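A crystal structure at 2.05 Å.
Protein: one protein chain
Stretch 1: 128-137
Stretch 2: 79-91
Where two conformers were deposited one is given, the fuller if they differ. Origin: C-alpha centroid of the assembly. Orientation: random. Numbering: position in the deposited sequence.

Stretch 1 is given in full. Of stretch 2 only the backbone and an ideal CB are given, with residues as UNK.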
# COMPACT_ATOMS: atom_id res chain seq x y z
N ALA A 128 -6.29 -2.65 7.91
CA ALA A 128 -7.62 -2.07 7.75
C ALA A 128 -8.48 -2.19 9.00
O ALA A 128 -9.33 -1.32 9.24
CB ALA A 128 -8.34 -2.74 6.57
N LEU A 129 -8.31 -3.26 9.79
CA LEU A 129 -9.12 -3.41 10.99
C LEU A 129 -8.72 -2.40 12.06
O LEU A 129 -9.57 -1.94 12.82
CB LEU A 129 -8.99 -4.82 11.55
CG LEU A 129 -9.79 -5.91 10.83
CD1 LEU A 129 -9.07 -7.25 10.96
CD2 LEU A 129 -11.20 -5.99 11.39
N ALA A 130 -7.43 -2.08 12.13
CA ALA A 130 -6.97 -1.04 13.04
C ALA A 130 -7.54 0.31 12.65
O ALA A 130 -8.04 1.06 13.50
CB ALA A 130 -5.44 -1.01 13.05
N ALA A 131 -7.54 0.62 11.34
CA ALA A 131 -8.15 1.85 10.87
C ALA A 131 -9.63 1.89 11.21
O ALA A 131 -10.14 2.92 11.68
CB ALA A 131 -7.93 1.99 9.37
N TYR A 132 -10.33 0.76 11.01
CA TYR A 132 -11.76 0.71 11.29
C TYR A 132 -12.03 0.94 12.77
O TYR A 132 -12.98 1.63 13.14
CB TYR A 132 -12.34 -0.63 10.85
CG TYR A 132 -13.85 -0.67 11.01
CD1 TYR A 132 -14.63 0.27 10.36
CD2 TYR A 132 -14.48 -1.59 11.84
CE1 TYR A 132 -15.97 0.29 10.50
CE2 TYR A 132 -15.88 -1.58 11.98
CZ TYR A 132 -16.61 -0.63 11.29
OH TYR A 132 -17.98 -0.53 11.35
N HIS A 133 -11.21 0.33 13.63
CA HIS A 133 -11.39 0.51 15.07
C HIS A 133 -11.29 1.99 15.44
O HIS A 133 -12.18 2.53 16.11
CB HIS A 133 -10.35 -0.32 15.82
CG HIS A 133 -10.27 -0.00 17.28
ND1 HIS A 133 -11.16 -0.52 18.19
CD2 HIS A 133 -9.43 0.79 17.97
CE1 HIS A 133 -10.85 -0.06 19.40
NE2 HIS A 133 -9.80 0.73 19.29
N THR A 134 -10.24 2.67 14.96
CA THR A 134 -10.09 4.11 15.19
C THR A 134 -11.30 4.89 14.69
O THR A 134 -11.82 5.77 15.39
CB THR A 134 -8.81 4.62 14.51
OG1 THR A 134 -7.68 3.90 15.00
CG2 THR A 134 -8.59 6.10 14.81
N ALA A 135 -11.79 4.59 13.49
CA ALA A 135 -12.84 5.43 12.92
C ALA A 135 -14.21 5.13 13.52
O ALA A 135 -15.05 6.03 13.62
CB ALA A 135 -12.88 5.28 11.40
N SER A 136 -14.48 3.88 13.88
CA SER A 136 -15.81 3.49 14.34
C SER A 136 -15.89 3.23 15.84
O SER A 136 -17.00 3.12 16.37
CB SER A 136 -16.31 2.24 13.57
OG SER A 136 -15.59 1.07 13.93
N GLY A 137 -14.76 3.15 16.53
CA GLY A 137 -14.80 2.70 17.91
C GLY A 137 -15.09 1.23 18.12
O GLY A 137 -15.17 0.80 19.26
N UNK A 79 -19.38 7.46 4.46
CA UNK A 79 -18.07 6.80 4.59
C UNK A 79 -18.07 5.76 5.71
O UNK A 79 -17.53 4.66 5.55
CB UNK A 79 -16.98 7.84 4.85
N UNK A 80 -18.61 6.12 6.87
CA UNK A 80 -18.70 5.14 7.93
C UNK A 80 -19.57 3.97 7.48
O UNK A 80 -19.21 2.80 7.68
CB UNK A 80 -19.26 5.77 9.21
N UNK A 81 -20.68 4.26 6.80
CA UNK A 81 -21.56 3.21 6.28
C UNK A 81 -20.81 2.28 5.33
O UNK A 81 -20.90 1.05 5.45
CB UNK A 81 -22.76 3.83 5.56
N UNK A 82 -20.11 2.84 4.35
CA UNK A 82 -19.32 2.02 3.45
C UNK A 82 -18.27 1.23 4.21
O UNK A 82 -18.05 0.05 3.94
CB UNK A 82 -18.66 2.89 2.38
N UNK A 83 -17.62 1.87 5.18
CA UNK A 83 -16.66 1.16 6.01
C UNK A 83 -17.34 -0.02 6.72
O UNK A 83 -16.84 -1.14 6.68
CB UNK A 83 -16.03 2.11 7.03
N UNK A 84 -18.48 0.24 7.36
CA UNK A 84 -19.23 -0.84 7.98
C UNK A 84 -19.59 -1.93 6.99
O UNK A 84 -19.55 -3.12 7.33
CB UNK A 84 -20.50 -0.29 8.63
N UNK A 85 -19.95 -1.55 5.76
CA UNK A 85 -20.24 -2.54 4.74
C UNK A 85 -19.02 -3.39 4.45
O UNK A 85 -19.09 -4.62 4.40
CB UNK A 85 -20.73 -1.86 3.46
N UNK A 86 -17.88 -2.74 4.23
CA UNK A 86 -16.67 -3.50 3.97
C UNK A 86 -16.27 -4.33 5.18
O UNK A 86 -15.72 -5.43 5.03
CB UNK A 86 -15.53 -2.56 3.57
N UNK A 87 -16.57 -3.84 6.38
CA UNK A 87 -16.18 -4.57 7.58
C UNK A 87 -17.00 -5.85 7.74
O UNK A 87 -16.45 -6.93 7.95
CB UNK A 87 -16.34 -3.68 8.82
N UNK A 88 -18.33 -5.73 7.65
CA UNK A 88 -19.21 -6.89 7.78
C UNK A 88 -18.85 -7.98 6.77
O UNK A 88 -18.84 -9.17 7.10
CB UNK A 88 -20.67 -6.47 7.60
N UNK A 89 -18.54 -7.58 5.53
CA UNK A 89 -18.16 -8.56 4.52
C UNK A 89 -16.79 -9.16 4.81
O UNK A 89 -16.57 -10.35 4.55
CB UNK A 89 -18.17 -7.92 3.13
N UNK A 90 -15.87 -8.35 5.34
CA UNK A 90 -14.58 -8.87 5.75
C UNK A 90 -14.72 -9.91 6.86
O UNK A 90 -14.03 -10.93 6.86
CB UNK A 90 -13.68 -7.73 6.21
N UNK A 91 -15.62 -9.67 7.80
CA UNK A 91 -15.63 -10.51 8.99
C UNK A 91 -16.66 -11.63 8.95
O UNK A 91 -16.60 -12.51 9.80
CB UNK A 91 -15.88 -9.64 10.22

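Stretch 2 is helical throughout, and its axis passes 11.0 Å from that of helix 128-136 at 139° between N-to-C directions, so the two run roughly antiparallel. CA distances set the register: Tyr132 CA lies 7.2 Å from the CA of position 83 and Ser136 CA 7.2 Å from the CA of position 80.

At position 79 the ideal CB has nothing of stretch 1 within 5.5 Å, so the contact sets no preference; the residue is Tyr79. Position 80 points sideways, yet Ser136 CB and the Tyr132 ring lie within range of a longer apolar chain; leucine, isoleucine or methionine would suit. It is Leu80, with chi1 t and chi2 p, whose CD1 comes 3.8 Å from Ser136 CB and 4.5 Å from Tyr132 CE1. Ser136 OG is already engaged, donating to Tyr132 O at 2.8 Å.

Position 81 points away, so stretch 1 sets no preference, and many side chains would do; it is Glu81. Position 82 is out of reach and undetermined, and is Ala82.

At position 83 CA-to-CB points toward stretch 1, and the ideal CB is already 3.9 Å from Tyr132 CE1. A small residue, alanine or perhaps serine, fits this close approach. Ala83 makes exactly that contact with its CB.

Position 84 points sideways; an ideal CB would sit 3.7 Å from Tyr132 OH, and there is room for it. Its helical phi/psi, -57/-39, does not demand glycine, so alanine or serine would also be plausible. Gly84 brings its CA to 3.6 Å from Tyr132 OH. The oxygen of water 1 lies 3.0 Å from Tyr132 OH and 3.2 Å from Leu80 O, to which that water donates, so it bridges the helices.

Positions 85, 86 and 89 have no atom of stretch 1 within 5.5 Å of the ideal CB, so it leaves their choice open; they are Asn85, Ala86 and Phe89.

Position 87 points toward stretch 1, with its ideal CB 3.8 Å from Tyr132 CE2. The Tyr132 ring face turned to this position invites a flat or broad apolar group: phenylalanine, tyrosine, tryptophan or leucine. Tyr87 forms an offset stack with Tyr132, ring centroids 4.4 Å apart and planes at 25°; Tyr87 CB lies over the Tyr132 face, 4.0 Å from the ring centroid. Leu129 CD2 meets the Tyr87 edge, 3.5 Å from Tyr87 CE1.

Position 88 also points away, with no preference set by stretch 1; it is Arg88. Position 90 points toward stretch 1, where Leu129 offers an apolar partner for a chain such as leucine or isoleucine. Leu90 places CD2 4.0 Å from Leu129 CG. Position 91 points toward stretch 1 without close contact, leaving several residues possible; it is Thr91.

Stretch 2 (79-91) YLEAAGNAYRFLT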
# COMPACT_ATOMS: atom_id res chain seq x y z
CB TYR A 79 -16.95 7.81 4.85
CG TYR A 79 -16.80 8.94 3.84
CD1 TYR A 79 -17.27 8.82 2.55
CD2 TYR A 79 -16.16 10.12 4.21
CE1 TYR A 79 -17.12 9.86 1.64
CE2 TYR A 79 -16.00 11.17 3.29
CZ TYR A 79 -16.49 11.02 2.01
OH TYR A 79 -16.35 12.04 1.08
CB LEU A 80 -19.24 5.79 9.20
CG LEU A 80 -19.41 4.95 10.46
CD1 LEU A 80 -18.12 4.23 10.83
CD2 LEU A 80 -19.88 5.84 11.59
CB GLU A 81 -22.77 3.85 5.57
CG GLU A 81 -23.73 4.50 6.56
CD GLU A 81 -24.61 5.57 5.94
OE1 GLU A 81 -24.36 5.97 4.77
OE2 GLU A 81 -25.54 6.03 6.63
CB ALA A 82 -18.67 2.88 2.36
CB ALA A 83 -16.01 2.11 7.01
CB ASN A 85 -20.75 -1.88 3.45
CG ASN A 85 -20.92 -2.88 2.31
OD1 ASN A 85 -21.27 -4.05 2.54
ND2 ASN A 85 -20.68 -2.44 1.09
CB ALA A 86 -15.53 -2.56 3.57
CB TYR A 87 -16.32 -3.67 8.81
CG TYR A 87 -16.08 -4.37 10.13
CD1 TYR A 87 -14.80 -4.73 10.54
CD2 TYR A 87 -17.14 -4.65 10.97
CE1 TYR A 87 -14.60 -5.34 11.74
CE2 TYR A 87 -16.95 -5.28 12.18
CZ TYR A 87 -15.68 -5.62 12.56
OH TYR A 87 -15.50 -6.25 13.77
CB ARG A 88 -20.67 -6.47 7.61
CG ARG A 88 -21.19 -5.57 8.72
CD ARG A 88 -22.69 -5.31 8.55
NE ARG A 88 -22.99 -4.61 7.30
CZ ARG A 88 -23.15 -3.29 7.21
NH1 ARG A 88 -23.04 -2.53 8.28
NH2 ARG A 88 -23.41 -2.73 6.03
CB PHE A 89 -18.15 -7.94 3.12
CG PHE A 89 -18.15 -8.96 2.01
CD1 PHE A 89 -19.31 -9.62 1.66
CD2 PHE A 89 -16.97 -9.27 1.34
CE1 PHE A 89 -19.31 -10.59 0.64
CE2 PHE A 89 -16.96 -10.22 0.33
CZ PHE A 89 -18.14 -10.90 -0.02
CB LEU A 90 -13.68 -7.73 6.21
CG LEU A 90 -12.33 -8.20 6.71
CD1 LEU A 90 -11.52 -8.77 5.55
CD2 LEU A 90 -11.61 -7.04 7.43
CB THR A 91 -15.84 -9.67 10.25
OG1 THR A 91 -17.06 -8.93 10.15
CG2 THR A 91 -14.67 -8.73 10.44
O HOH W 1 -20.05 1.56 10.55
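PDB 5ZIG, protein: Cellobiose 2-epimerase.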